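Side-chain contact in uncharacterized oxidoreductase yvaA (Bacillus subtilis subsp. subtilis, PDB 3GDO), which catalyses the reversible NADPH-dependent reduction of scyllo-inosose to scyllo-inositol and cannot use NADH in place of NADPH: residues 56-59 against 60-64. Residues are numbered along the deposited sequence; the frame is centred on the assembly and turned at random.
Sequences ELEE and ITNDP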
ATOM      1  N   GLU B  56      12.219 -45.615   4.255  1.00 53.91           N
ATOM      2  CA  GLU B  56      12.685 -45.481   2.869  1.00 54.56           C
ATOM      3  C   GLU B  56      11.586 -44.958   1.966  1.00 53.80           C
ATOM      4  O   GLU B  56      10.431 -45.336   2.138  1.00 52.84           O
ATOM      5  CB  GLU B  56      13.164 -46.822   2.317  1.00 54.91           C
ATOM      6  CG  GLU B  56      14.494 -46.707   1.632  1.00 58.61           C
ATOM      7  CD  GLU B  56      15.527 -46.031   2.528  1.00 62.18           C
ATOM      8  OE1 GLU B  56      15.617 -46.397   3.722  1.00 64.41           O
ATOM      9  OE2 GLU B  56      16.238 -45.130   2.038  1.00 64.10           O
ATOM     10  N   LEU B  57      11.960 -44.120   0.997  1.00 53.47           N
ATOM     11  CA  LEU B  57      11.006 -43.632  -0.002  1.00 53.59           C
ATOM     12  C   LEU B  57      10.324 -44.785  -0.762  1.00 54.05           C
ATOM     13  O   LEU B  57       9.109 -44.766  -0.945  1.00 53.57           O
ATOM     14  CB  LEU B  57      11.670 -42.623  -0.949  1.00 53.12           C
ATOM     15  CG  LEU B  57      10.787 -41.986  -2.035  1.00 52.80           C
ATOM     16  CD1 LEU B  57       9.483 -41.444  -1.474  1.00 50.57           C
ATOM     17  CD2 LEU B  57      11.548 -40.914  -2.794  1.00 51.92           C
ATOM     18  N   GLU B  58      11.111 -45.806  -1.131  1.00 54.80           N
ATOM     19  CA  GLU B  58      10.624 -47.001  -1.854  1.00 55.41           C
ATOM     20  C   GLU B  58       9.506 -47.717  -1.159  1.00 54.48           C
ATOM     21  O   GLU B  58       8.662 -48.328  -1.817  1.00 55.27           O
ATOM     22  CB  GLU B  58      11.736 -48.026  -2.087  1.00 55.80           C
ATOM     23  CG  GLU B  58      12.716 -47.637  -3.152  1.00 59.60           C
ATOM     24  CD  GLU B  58      13.605 -46.474  -2.730  1.00 64.75           C
ATOM     25  OE1 GLU B  58      13.760 -46.225  -1.505  1.00 66.49           O
ATOM     26  OE2 GLU B  58      14.148 -45.799  -3.633  1.00 66.71           O
ATOM     27  N   GLU B  59       9.520 -47.690   0.166  1.00 53.38           N
ATOM     28  CA  GLU B  59       8.460 -48.321   0.935  1.00 53.06           C
ATOM     29  C   GLU B  59       7.082 -47.675   0.649  1.00 51.91           C
ATOM     30  O   GLU B  59       6.030 -48.205   1.020  1.00 51.31           O
ATOM     31  CB  GLU B  59       8.805 -48.271   2.424  1.00 53.74           C
ATOM     32  CG  GLU B  59      10.129 -49.000   2.824  1.00 55.88           C
ATOM     33  CD  GLU B  59      10.331 -49.071   4.355  1.00 60.28           C
ATOM     34  OE1 GLU B  59       9.454 -49.660   5.048  1.00 60.72           O
ATOM     35  OE2 GLU B  59      11.351 -48.522   4.865  1.00 59.98           O
ATOM     36  N   ILE B  60       7.111 -46.509   0.009  1.00 51.05           N
ATOM     37  CA  ILE B  60       5.904 -45.846  -0.474  1.00 50.02           C
ATOM     38  C   ILE B  60       5.814 -45.959  -2.004  1.00 49.37           C
ATOM     39  O   ILE B  60       4.751 -46.290  -2.541  1.00 48.04           O
ATOM     40  CB  ILE B  60       5.895 -44.345  -0.076  1.00 50.53           C
ATOM     41  CG1 ILE B  60       6.054 -44.172   1.445  1.00 50.41           C
ATOM     42  CG2 ILE B  60       4.663 -43.618  -0.646  1.00 48.82           C
ATOM     43  CD1 ILE B  60       4.783 -44.067   2.230  1.00 52.00           C
ATOM     44  N   THR B  61       6.915 -45.676  -2.701  1.00 48.82           N
ATOM     45  CA  THR B  61       6.872 -45.634  -4.162  1.00 50.25           C
ATOM     46  C   THR B  61       6.672 -47.016  -4.817  1.00 50.67           C
ATOM     47  O   THR B  61       6.083 -47.100  -5.890  1.00 51.21           O
ATOM     48  CB  THR B  61       8.102 -44.943  -4.783  1.00 49.87           C
ATOM     49  OG1 THR B  61       9.274 -45.677  -4.441  1.00 50.69           O
ATOM     50  CG2 THR B  61       8.228 -43.515  -4.269  1.00 50.54           C
ATOM     51  N   ASN B  62       7.157 -48.077  -4.169  1.00 51.07           N
ATOM     52  CA  ASN B  62       6.997 -49.440  -4.675  1.00 51.16           C
ATOM     53  C   ASN B  62       5.780 -50.127  -4.147  1.00 50.66           C
ATOM     54  O   ASN B  62       5.479 -51.243  -4.573  1.00 51.09           O
ATOM     55  CB  ASN B  62       8.194 -50.318  -4.319  1.00 51.59           C
ATOM     56  CG  ASN B  62       9.459 -49.840  -4.951  1.00 52.59           C
ATOM     57  OD1 ASN B  62       9.439 -48.959  -5.805  1.00 55.99           O
ATOM     58  ND2 ASN B  62      10.583 -50.412  -4.528  1.00 57.44           N
ATOM     59  N   ASP B  63       5.104 -49.510  -3.186  1.00 50.36           N
ATOM     60  CA  ASP B  63       3.904 -50.129  -2.654  1.00 49.35           C
ATOM     61  C   ASP B  63       2.732 -49.855  -3.604  1.00 49.29           C
ATOM     62  O   ASP B  63       2.232 -48.714  -3.674  1.00 48.29           O
ATOM     63  CB  ASP B  63       3.613 -49.652  -1.235  1.00 49.48           C
ATOM     64  CG  ASP B  63       2.315 -50.212  -0.693  1.00 50.17           C
ATOM     65  OD1 ASP B  63       1.604 -50.881  -1.460  1.00 52.80           O
ATOM     66  OD2 ASP B  63       1.971 -49.992   0.486  1.00 52.22           O
ATOM     67  N   PRO B  64       2.270 -50.906  -4.327  1.00 48.66           N
ATOM     68  CA  PRO B  64       1.157 -50.773  -5.302  1.00 47.83           C
ATOM     69  C   PRO B  64      -0.191 -50.393  -4.709  1.00 46.45           C
ATOM     70  O   PRO B  64      -1.087 -49.961  -5.435  1.00 46.89           O
ATOM     71  CB  PRO B  64       1.049 -52.181  -5.945  1.00 47.96           C
ATOM     72  CG  PRO B  64       1.784 -53.108  -5.005  1.00 49.01           C
ATOM     73  CD  PRO B  64       2.863 -52.262  -4.344  1.00 49.07           C
TER
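Ile-60 reaches back to Leu-57, its N giving a 2.8 Å hydrogen bond to Leu-57 O from well above the carbonyl plane. The side chain of Ile-60 is buried: CB lies 3.4 Å from Leu-57 O, and the chain packs on Val-54, Leu-11 and Lys-35. Thr-61 N supplies a second donor to Leu-57 O at 3.0 Å, straighter (162° at the hydrogen) and nearer the carbonyl plane, so one oxygen accepts both an i+3 (3-10 type) and an i+4 (alpha type) bond. Here the methyl of Thr-61 meets the leucine crosswise, CG2 resting 3.7 Å from Leu-57 CD1. Thr-61 OG1, set between its own N and carbonyl carbon (chi1 62°), packs against Glu-58 CA at 3.2 Å. The Glu-59 carboxylate turns back to the start of the turn, where OE2 accepts hydrogen bonds from Glu-56 N, met from above the carboxylate plane, and from His-55 N. Asn-62 N gives the next i+4 hydrogen bond, to Glu-58 O, and the amide of Asn-62 lies alongside the Glu-58 chain, ND2 3.6 Å from Glu-58 CB. Carboxylate and amide planes stand 70° apart, and the touch is made by the aliphatic part of the glutamate. Asp-63 brings CB to 3.6 Å from Glu-59 O; Lys-35 NZ ties the two residues together, bonding to that oxygen and forming a salt bridge with Asp-63 OD2, while Asp-63 OD1 accepts from Ala-65 N. This is a short single-turn helix on the surface of the nucleotide-binding Rossmann domain, in the crossover from edge strand 52-54, past strands 31-37 and 6-11, to strand 68-71.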